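Local structure of C alpha-dehydrogenase (Sphingobium sp. SYK-6, 4YAG) at residues A[64-78]-A[113-126]. The protein binds NADH as a short-chain dehydrogenase/reductase and probably oxidises alcohols at the C-alpha position of lignin-derived aryl ethers. Numbering follows the deposited sequence.
Sequences DVSDRAQMAEAAREC and AINLMGPINGIMAF. With NAI (1,4-dihydronicotinamide adenine dinucleotide), chain C.
Asp64 OD1 takes three hydrogen bonds, from Ser66 N, Ser66 OG and the adenine N6A of NADH, while Ile114 CD1 lies 3.9 Å from the same Asp64 OD1. The Ser66 N bond closes an Asx turn, at the adenine end of the Rossmann fold, and both Ser66 donors come from one face of the carboxylate. Val65 N adds a second hydrogen bond to the adenine, at N1A, and Val65 CG2 rests 3.8 Å from Gly118 CA, where a side chain would collide with it.

Beyond the turn, helices 68-78 and 113-126 cross at -46°. Asn121 suits their junction because its amide can both donate and accept: Asn121 ND2 gives Val65 O a nearly straight bond of 2.9 Å in the carbonyl plane, and Asn121 OD1 receives Arg68 NE at 3.0 Å. Asn121 ND2 also donates to a water that in turn donates to Ser66 O. A leucine here would probably leave Val65 O and Arg68 NE without these partners and the water without its Asn121 donor. The extended Arg68 chain carries its guanidinium past the amide, their planes 76° apart, to a salt bridge with Asp109 of the second subunit.

Further along, Met71, bent at chi2 (-69°) and chi3, tucks CE 3.6 Å from Gly122 CA. Small Ala75 leaves room for Phe126: Ala75 CB stands over the face of the Phe126 ring, 3.9 Å from its centroid, a CH-pi contact.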
ATOM      1  N   ASP A  64       1.485  20.659   2.294  1.00 12.33           N
ATOM      2  CA  ASP A  64       0.784  19.373   2.322  1.00 11.01           C
ATOM      3  C   ASP A  64       1.632  18.369   1.532  1.00  9.98           C
ATOM      4  O   ASP A  64       1.867  18.583   0.337  1.00 11.28           O
ATOM      5  CB  ASP A  64      -0.567  19.579   1.645  1.00 11.60           C
ATOM      6  CG  ASP A  64      -1.394  18.309   1.507  1.00 12.06           C
ATOM      7  OD1 ASP A  64      -0.970  17.215   1.912  1.00 11.62           O
ATOM      8  OD2 ASP A  64      -2.522  18.447   0.980  1.00 14.10           O
ATOM      9  N   VAL A  65       2.088  17.293   2.176  1.00 10.91           N
ATOM     10  CA  VAL A  65       2.973  16.305   1.529  1.00 10.38           C
ATOM     11  C   VAL A  65       2.312  15.610   0.345  1.00 11.78           C
ATOM     12  O   VAL A  65       3.001  15.010  -0.489  1.00 10.60           O
ATOM     13  CB  VAL A  65       3.496  15.230   2.512  1.00 12.03           C
ATOM     14  CG1 VAL A  65       4.396  15.872   3.571  1.00 13.25           C
ATOM     15  CG2 VAL A  65       2.344  14.463   3.160  1.00 10.98           C
ATOM     16  N   SER A  66       0.988  15.695   0.267  1.00 10.19           N
ATOM     17  CA  SER A  66       0.255  15.047  -0.821  1.00 10.55           C
ATOM     18  C   SER A  66       0.072  15.975  -2.019  1.00 12.75           C
ATOM     19  O   SER A  66      -0.562  15.616  -3.016  1.00 15.50           O
ATOM     20  CB  SER A  66      -1.076  14.460  -0.340  1.00 11.54           C
ATOM     21  OG  SER A  66      -1.983  15.448   0.070  1.00 13.08           O
ATOM     22  N   ASP A  67       0.650  17.173  -1.940  1.00 12.26           N
ATOM     23  CA  ASP A  67       0.613  18.133  -3.045  1.00 12.83           C
ATOM     24  C   ASP A  67       1.980  18.118  -3.734  1.00 12.97           C
ATOM     25  O   ASP A  67       2.983  18.630  -3.204  1.00 13.27           O
ATOM     26  CB  ASP A  67       0.243  19.528  -2.528  1.00 13.20           C
ATOM     27  CG  ASP A  67       0.104  20.560  -3.640  1.00 19.42           C
ATOM     28  OD1 ASP A  67       0.925  20.562  -4.590  1.00 16.23           O
ATOM     29  OD2 ASP A  67      -0.805  21.421  -3.524  1.00 22.59           O
ATOM     30  N   ARG A  68       2.044  17.505  -4.910  1.00 13.20           N
ATOM     31  CA  ARG A  68       3.336  17.294  -5.568  1.00 11.30           C
ATOM     32  C   ARG A  68       4.021  18.588  -5.990  1.00 12.69           C
ATOM     33  O   ARG A  68       5.266  18.681  -5.949  1.00 13.38           O
ATOM     34  CB  ARG A  68       3.193  16.336  -6.751  1.00 14.29           C
ATOM     35  CG  ARG A  68       2.891  14.917  -6.299  1.00 11.98           C
ATOM     36  CD  ARG A  68       2.486  14.048  -7.470  1.00 13.00           C
ATOM     37  NE  ARG A  68       2.293  12.675  -7.047  1.00 12.73           N
ATOM     38  CZ  ARG A  68       1.708  11.738  -7.794  1.00 11.56           C
ATOM     39  NH1 ARG A  68       1.213  12.040  -8.982  1.00 13.90           N
ATOM     40  NH2 ARG A  68       1.595  10.513  -7.324  1.00 12.97           N
ATOM     41  N   ALA A  69       3.235  19.575  -6.426  1.00 14.06           N
ATOM     42  CA  ALA A  69       3.792  20.865  -6.787  1.00 14.64           C
ATOM     43  C   ALA A  69       4.453  21.495  -5.565  1.00 14.14           C
ATOM     44  O   ALA A  69       5.553  22.047  -5.651  1.00 14.26           O
ATOM     45  CB  ALA A  69       2.712  21.779  -7.349  1.00 17.28           C
ATOM     46  N   GLN A  70       3.795  21.415  -4.414  1.00 13.60           N
ATOM     47  CA  GLN A  70       4.362  22.000  -3.188  1.00 13.25           C
ATOM     48  C   GLN A  70       5.618  21.269  -2.735  1.00 12.40           C
ATOM     49  O   GLN A  70       6.550  21.867  -2.197  1.00 14.13           O
ATOM     50  CB  GLN A  70       3.344  21.984  -2.039  1.00 15.32           C
ATOM     51  CG  GLN A  70       2.196  22.921  -2.248  1.00 18.81           C
ATOM     52  CD  GLN A  70       1.471  23.275  -0.954  1.00 27.51           C
ATOM     53  OE1 GLN A  70       1.281  22.442  -0.077  1.00 16.97           O
ATOM     54  NE2 GLN A  70       1.073  24.532  -0.835  1.00 40.27           N
ATOM     55  N   MET A  71       5.663  19.956  -2.969  1.00 11.42           N
ATOM     56  CA  MET A  71       6.853  19.196  -2.654  1.00 12.14           C
ATOM     57  C   MET A  71       8.031  19.520  -3.577  1.00 11.05           C
ATOM     58  O   MET A  71       9.170  19.586  -3.105  1.00 12.88           O
ATOM     59  CB  MET A  71       6.553  17.693  -2.648  1.00 13.91           C
ATOM     60  CG  MET A  71       5.649  17.288  -1.503  1.00 13.75           C
ATOM     61  SD  MET A  71       6.445  17.408   0.114  1.00 15.11           S
ATOM     62  CE  MET A  71       7.400  15.890   0.091  1.00 18.03           C
ATOM     63  N   ALA A  72       7.775  19.776  -4.868  1.00 11.36           N
ATOM     64  CA  ALA A  72       8.823  20.206  -5.763  1.00 11.88           C
ATOM     65  C   ALA A  72       9.357  21.588  -5.348  1.00 12.43           C
ATOM     66  O   ALA A  72      10.570  21.846  -5.380  1.00 13.07           O
ATOM     67  CB  ALA A  72       8.328  20.260  -7.199  1.00 16.28           C
ATOM     68  N   GLU A  73       8.430  22.469  -4.971  1.00 12.68           N
ATOM     69  CA  GLU A  73       8.794  23.781  -4.435  1.00 13.23           C
ATOM     70  C   GLU A  73       9.644  23.601  -3.193  1.00 12.89           C
ATOM     71  O   GLU A  73      10.645  24.299  -3.009  1.00 13.44           O
ATOM     72  CB  GLU A  73       7.546  24.576  -4.077  1.00 13.51           C
ATOM     73  CG  GLU A  73       6.739  25.045  -5.265  1.00 14.07           C
ATOM     74  CD  GLU A  73       5.383  25.626  -4.883  1.00 29.81           C
ATOM     75  OE1 GLU A  73       5.073  25.708  -3.677  1.00 23.03           O
ATOM     76  OE2 GLU A  73       4.622  26.001  -5.794  1.00 33.04           O
ATOM     77  N   ALA A  74       9.232  22.690  -2.324  1.00 12.27           N
ATOM     78  CA  ALA A  74       9.972  22.479  -1.069  1.00 12.43           C
ATOM     79  C   ALA A  74      11.392  21.979  -1.306  1.00 14.50           C
ATOM     80  O   ALA A  74      12.316  22.334  -0.571  1.00 13.08           O
ATOM     81  CB  ALA A  74       9.220  21.546  -0.170  1.00 14.23           C
ATOM     82  N   ALA A  75      11.591  21.146  -2.333  1.00 12.68           N
ATOM     83  CA  ALA A  75      12.920  20.656  -2.627  1.00 11.76           C
ATOM     84  C   ALA A  75      13.805  21.823  -3.085  1.00 12.60           C
ATOM     85  O   ALA A  75      14.973  21.919  -2.705  1.00 13.00           O
ATOM     86  CB  ALA A  75      12.866  19.538  -3.690  1.00 12.80           C
ATOM     87  N   ARG A  76      13.257  22.715  -3.900  1.00 13.03           N
ATOM     88  CA  ARG A  76      13.988  23.924  -4.287  1.00 13.84           C
ATOM     89  C   ARG A  76      14.267  24.840  -3.096  1.00 14.29           C
ATOM     90  O   ARG A  76      15.377  25.348  -2.958  1.00 14.46           O
ATOM     91  CB  ARG A  76      13.257  24.718  -5.366  1.00 15.18           C
ATOM     92  CG  ARG A  76      13.255  24.041  -6.735  1.00 15.07           C
ATOM     93  CD  ARG A  76      12.703  24.956  -7.795  1.00 15.48           C
ATOM     94  NE  ARG A  76      11.287  25.280  -7.627  1.00 16.54           N
ATOM     95  CZ  ARG A  76      10.277  24.559  -8.110  1.00 18.17           C
ATOM     96  NH1 ARG A  76      10.500  23.407  -8.754  1.00 18.01           N
ATOM     97  NH2 ARG A  76       9.028  24.954  -7.909  1.00 18.31           N
ATOM     98  N   GLU A  77      13.258  25.047  -2.252  1.00 13.82           N
ATOM     99  CA  GLU A  77      13.398  25.986  -1.125  1.00 14.12           C
ATOM    100  C   GLU A  77      14.384  25.428  -0.095  1.00 13.78           C
ATOM    101  O   GLU A  77      15.233  26.150   0.408  1.00 14.22           O
ATOM    102  CB  GLU A  77      12.024  26.255  -0.490  1.00 14.02           C
ATOM    103  CG  GLU A  77      12.067  27.245   0.685  1.00 22.41           C
ATOM    104  CD  GLU A  77      10.686  27.690   1.189  1.00 23.54           C
ATOM    105  OE1 GLU A  77       9.626  27.300   0.576  1.00 18.18           O
ATOM    106  OE2 GLU A  77      10.695  28.450   2.205  1.00 15.27           O
ATOM    107  N   CYS A  78      14.302  24.136   0.197  1.00 13.06           N
ATOM    108  CA  CYS A  78      15.234  23.524   1.133  1.00 12.79           C
ATOM    109  C   CYS A  78      16.669  23.715   0.670  1.00 13.19           C
ATOM    110  O   CYS A  78      17.537  24.186   1.423  1.00 14.27           O
ATOM    111  CB  CYS A  78      14.935  22.036   1.278  1.00 12.57           C
ATOM    112  SG  CYS A  78      15.988  21.206   2.478  1.00 14.26           S
ATOM    113  N   ALA A 113      -3.344   9.076   0.451  1.00  9.51           N
ATOM    114  CA  ALA A 113      -2.600  10.254  -0.013  1.00 10.62           C
ATOM    115  C   ALA A 113      -1.576  10.657   1.012  1.00 11.17           C
ATOM    116  O   ALA A 113      -0.450  10.932   0.659  1.00 11.80           O
ATOM    117  CB  ALA A 113      -3.508  11.432  -0.314  1.00 10.93           C
ATOM    118  N   ILE A 114      -1.956  10.745   2.280  1.00 11.04           N
ATOM    119  CA  ILE A 114      -1.007  11.279   3.244  1.00 10.22           C
ATOM    120  C   ILE A 114      -0.009  10.199   3.637  1.00 10.15           C
ATOM    121  O   ILE A 114       1.206  10.407   3.607  1.00 10.93           O
ATOM    122  CB  ILE A 114      -1.696  11.844   4.505  1.00 10.95           C
ATOM    123  CG1 ILE A 114      -2.836  12.806   4.150  1.00 11.62           C
ATOM    124  CG2 ILE A 114      -0.654  12.497   5.417  1.00 10.59           C
ATOM    125  CD1 ILE A 114      -2.512  13.844   3.107  1.00 13.70           C
ATOM    126  N   ASN A 115      -0.509   9.018   3.998  1.00  8.51           N
ATOM    127  CA  ASN A 115       0.348   8.026   4.639  1.00  8.63           C
ATOM    128  C   ASN A 115       1.178   7.165   3.676  1.00  9.18           C
ATOM    129  O   ASN A 115       2.184   6.594   4.085  1.00 11.78           O
ATOM    130  CB  ASN A 115      -0.470   7.121   5.574  1.00  9.80           C
ATOM    131  CG  ASN A 115      -0.986   7.848   6.811  1.00 12.06           C
ATOM    132  OD1 ASN A 115      -0.578   8.970   7.109  1.00 12.02           O
ATOM    133  ND2 ASN A 115      -1.905   7.215   7.531  1.00 11.64           N
ATOM    134  N   LEU A 116       0.783   7.101   2.408  1.00  8.76           N
ATOM    135  CA  LEU A 116       1.548   6.351   1.427  1.00  8.69           C
ATOM    136  C   LEU A 116       2.107   7.281   0.352  1.00  8.66           C
ATOM    137  O   LEU A 116       3.323   7.248   0.056  1.00 10.62           O
ATOM    138  CB  LEU A 116       0.698   5.234   0.805  1.00 10.39           C
ATOM    139  CG  LEU A 116       1.404   4.450  -0.309  1.00 11.41           C
ATOM    140  CD1 LEU A 116       2.747   3.896   0.130  1.00  9.83           C
ATOM    141  CD2 LEU A 116       0.523   3.295  -0.836  1.00 11.02           C
ATOM    142  N   MET A 117       1.281   8.131  -0.250  1.00 10.48           N
ATOM    143  CA  MET A 117       1.797   8.996  -1.298  1.00 10.54           C
ATOM    144  C   MET A 117       2.704  10.100  -0.725  1.00  9.97           C
ATOM    145  O   MET A 117       3.564  10.601  -1.424  1.00 10.79           O
ATOM    146  CB  MET A 117       0.678   9.579  -2.177  1.00 11.58           C
ATOM    147  CG  MET A 117       1.200  10.232  -3.454  1.00 11.91           C
ATOM    148  SD  MET A 117       2.261   9.135  -4.454  1.00 13.77           S
ATOM    149  CE  MET A 117       1.073   7.926  -4.949  1.00 15.26           C
ATOM    150  N   GLY A 118       2.529  10.463   0.536  1.00  9.69           N
ATOM    151  CA  GLY A 118       3.405  11.467   1.141  1.00 10.09           C
ATOM    152  C   GLY A 118       4.865  11.023   1.048  1.00  9.60           C
ATOM    153  O   GLY A 118       5.708  11.752   0.501  1.00 11.00           O
ATOM    154  N   PRO A 119       5.188   9.818   1.544  1.00  9.43           N
ATOM    155  CA  PRO A 119       6.572   9.337   1.429  1.00  9.42           C
ATOM    156  C   PRO A 119       7.022   9.156  -0.013  1.00 10.56           C
ATOM    157  O   PRO A 119       8.152   9.452  -0.339  1.00  9.53           O
ATOM    158  CB  PRO A 119       6.562   8.002   2.187  1.00 11.34           C
ATOM    159  CG  PRO A 119       5.445   8.170   3.191  1.00 14.30           C
ATOM    160  CD  PRO A 119       4.407   9.024   2.508  1.00  9.90           C
ATOM    161  N   ILE A 120       6.152   8.653  -0.881  1.00 10.17           N
ATOM    162  CA  ILE A 120       6.531   8.519  -2.269  1.00  9.82           C
ATOM    163  C   ILE A 120       6.863   9.882  -2.875  1.00  9.77           C
ATOM    164  O   ILE A 120       7.885  10.029  -3.561  1.00  9.66           O
ATOM    165  CB  ILE A 120       5.427   7.785  -3.092  1.00  9.65           C
ATOM    166  CG1 ILE A 120       5.324   6.330  -2.626  1.00 11.40           C
ATOM    167  CG2 ILE A 120       5.724   7.905  -4.568  1.00 10.61           C
ATOM    168  CD1 ILE A 120       4.061   5.609  -3.078  1.00 10.80           C
ATOM    169  N   ASN A 121       6.030  10.893  -2.590  1.00 10.13           N
ATOM    170  CA  ASN A 121       6.279  12.239  -3.133  1.00  9.82           C
ATOM    171  C   ASN A 121       7.601  12.791  -2.607  1.00  8.50           C
ATOM    172  O   ASN A 121       8.349  13.461  -3.312  1.00 10.13           O
ATOM    173  CB  ASN A 121       5.149  13.199  -2.750  1.00 10.19           C
ATOM    174  CG  ASN A 121       3.860  12.947  -3.513  1.00  9.89           C
ATOM    175  OD1 ASN A 121       3.835  12.216  -4.526  1.00 11.84           O
ATOM    176  ND2 ASN A 121       2.780  13.589  -3.061  1.00 10.77           N
ATOM    177  N   GLY A 122       7.889  12.506  -1.349  1.00 10.50           N
ATOM    178  CA  GLY A 122       9.179  12.898  -0.791  1.00  9.35           C
ATOM    179  C   GLY A 122      10.347  12.265  -1.518  1.00 10.52           C
ATOM    180  O   GLY A 122      11.320  12.928  -1.889  1.00 10.59           O
ATOM    181  N   ILE A 123      10.255  10.961  -1.753  1.00  8.81           N
ATOM    182  CA  ILE A 123      11.300  10.283  -2.490  1.00  9.09           C
ATOM    183  C   ILE A 123      11.443  10.874  -3.898  1.00 10.05           C
ATOM    184  O   ILE A 123      12.546  11.137  -4.388  1.00 10.95           O
ATOM    185  CB  ILE A 123      11.005   8.764  -2.535  1.00 11.48           C
ATOM    186  CG1 ILE A 123      11.165   8.169  -1.134  1.00 12.11           C
ATOM    187  CG2 ILE A 123      11.925   8.059  -3.516  1.00 12.54           C
ATOM    188  CD1 ILE A 123      10.417   6.841  -0.921  1.00 14.62           C
ATOM    189  N   MET A 124      10.329  11.074  -4.574  1.00  8.92           N
ATOM    190  CA  MET A 124      10.391  11.522  -5.953  1.00  9.77           C
ATOM    191  C   MET A 124      10.916  12.950  -6.068  1.00 10.76           C
ATOM    192  O   MET A 124      11.671  13.276  -6.991  1.00 12.14           O
ATOM    193  CB  MET A 124       9.006  11.410  -6.595  1.00 11.46           C
ATOM    194  CG  MET A 124       8.492   9.966  -6.711  1.00 13.62           C
ATOM    195  SD  MET A 124       9.511   8.873  -7.738  1.00 20.28           S
ATOM    196  CE  MET A 124       9.184   9.649  -9.285  1.00 21.34           C
ATOM    197  N   ALA A 125      10.501  13.805  -5.142  1.00 11.32           N
ATOM    198  CA  ALA A 125      10.900  15.212  -5.191  1.00 12.35           C
ATOM    199  C   ALA A 125      12.329  15.458  -4.722  1.00 10.67           C
ATOM    200  O   ALA A 125      12.987  16.349  -5.249  1.00 12.37           O
ATOM    201  CB  ALA A 125       9.942  16.062  -4.380  1.00 12.11           C
ATOM    202  N   PHE A 126      12.802  14.688  -3.739  1.00  9.96           N
ATOM    203  CA  PHE A 126      14.094  14.966  -3.098  1.00 10.14           C
ATOM    204  C   PHE A 126      15.248  14.077  -3.496  1.00 10.92           C
ATOM    205  O   PHE A 126      16.396  14.520  -3.492  1.00 12.35           O
ATOM    206  CB  PHE A 126      13.959  14.931  -1.575  1.00 10.01           C
ATOM    207  CG  PHE A 126      13.272  16.136  -1.027  1.00 11.20           C
ATOM    208  CD1 PHE A 126      11.890  16.213  -1.007  1.00 10.06           C
ATOM    209  CD2 PHE A 126      13.995  17.217  -0.577  1.00 12.29           C
ATOM    210  CE1 PHE A 126      11.223  17.348  -0.527  1.00 12.80           C
ATOM    211  CE2 PHE A 126      13.344  18.333  -0.103  1.00 13.02           C
ATOM    212  CZ  PHE A 126      11.971  18.415  -0.079  1.00 13.39           C
TER
HETATM  213  PA  NAI C 500       1.582  14.362  15.180  1.00 12.26           P
HETATM  214  O1A NAI C 500       0.220  14.746  14.673  1.00 13.07           O
HETATM  215  O2A NAI C 500       1.969  14.865  16.557  1.00 12.85           O
HETATM  216  O5B NAI C 500       2.689  14.807  14.156  1.00 12.03           O
HETATM  217  C5B NAI C 500       2.435  14.725  12.784  1.00 11.14           C
HETATM  218  C4B NAI C 500       2.630  16.059  12.180  1.00 10.90           C
HETATM  219  O4B NAI C 500       2.474  15.826  10.742  1.00 10.80           O
HETATM  220  C3B NAI C 500       1.690  17.106  12.584  1.00 10.83           C
HETATM  221  O3B NAI C 500       2.361  18.307  13.016  1.00 13.10           O
HETATM  222  C2B NAI C 500       0.850  17.317  11.421  1.00 11.93           C
HETATM  223  O2B NAI C 500       0.333  18.651  11.310  1.00 14.03           O
HETATM  224  C1B NAI C 500       1.678  16.923  10.281  1.00 10.04           C
HETATM  225  N9A NAI C 500       0.923  16.551   9.113  1.00 10.64           N
HETATM  226  C8A NAI C 500      -0.229  15.797   9.042  1.00 12.31           C
HETATM  227  N7A NAI C 500      -0.655  15.721   7.773  1.00 12.13           N
HETATM  228  C5A NAI C 500       0.217  16.414   6.974  1.00 10.98           C
HETATM  229  C6A NAI C 500       0.320  16.699   5.612  1.00 10.46           C
HETATM  230  N6A NAI C 500      -0.686  16.272   4.734  1.00 10.89           N
HETATM  231  N1A NAI C 500       1.358  17.441   5.147  1.00  9.69           N
HETATM  232  C2A NAI C 500       2.297  17.908   6.003  1.00 10.71           C
HETATM  233  N3A NAI C 500       2.246  17.667   7.321  1.00  9.74           N
HETATM  234  C4A NAI C 500       1.226  16.938   7.829  1.00 10.25           C
HETATM  235  O3  NAI C 500       1.544  12.777  15.190  1.00 11.66           O
HETATM  236  PN  NAI C 500       2.730  11.686  15.223  1.00 11.74           P
HETATM  237  O1N NAI C 500       4.066  12.280  15.650  1.00 11.47           O
HETATM  238  O2N NAI C 500       2.219  10.599  16.136  1.00 13.42           O
HETATM  239  O5D NAI C 500       2.804  11.181  13.699  1.00 10.97           O
HETATM  240  C5D NAI C 500       4.048  10.986  13.021  1.00  9.61           C
HETATM  241  C4D NAI C 500       4.027   9.687  12.300  1.00 11.22           C
HETATM  242  O4D NAI C 500       4.113   8.606  13.300  1.00 11.28           O
HETATM  243  C3D NAI C 500       2.812   9.438  11.520  1.00 10.66           C
HETATM  244  O3D NAI C 500       3.183   8.933  10.221  1.00 11.52           O
HETATM  245  C2D NAI C 500       2.063   8.432  12.269  1.00 11.62           C
HETATM  246  O2D NAI C 500       1.236   7.648  11.401  1.00 12.45           O
HETATM  247  C1D NAI C 500       3.094   7.619  12.887  1.00  9.62           C
HETATM  248  N1N NAI C 500       2.801   6.835  14.029  1.00 11.56           N
HETATM  249  C2N NAI C 500       2.504   7.365  15.262  1.00 11.72           C
HETATM  250  C3N NAI C 500       2.262   6.519  16.332  1.00 13.40           C
HETATM  251  C7N NAI C 500       1.941   7.067  17.680  1.00 14.73           C
HETATM  252  O7N NAI C 500       1.577   6.333  18.624  1.00 15.48           O
HETATM  253  N7N NAI C 500       2.156   8.497  17.889  1.00 14.12           N
HETATM  254  C4N NAI C 500       2.320   5.142  16.197  1.00 15.07           C
HETATM  255  C5N NAI C 500       2.674   4.626  14.964  1.00 14.07           C
HETATM  256  C6N NAI C 500       2.921   5.461  13.905  1.00 13.89           C
HETATM  257  O   HOH W   1       0.022  13.406  -4.394  1.00 14.94           O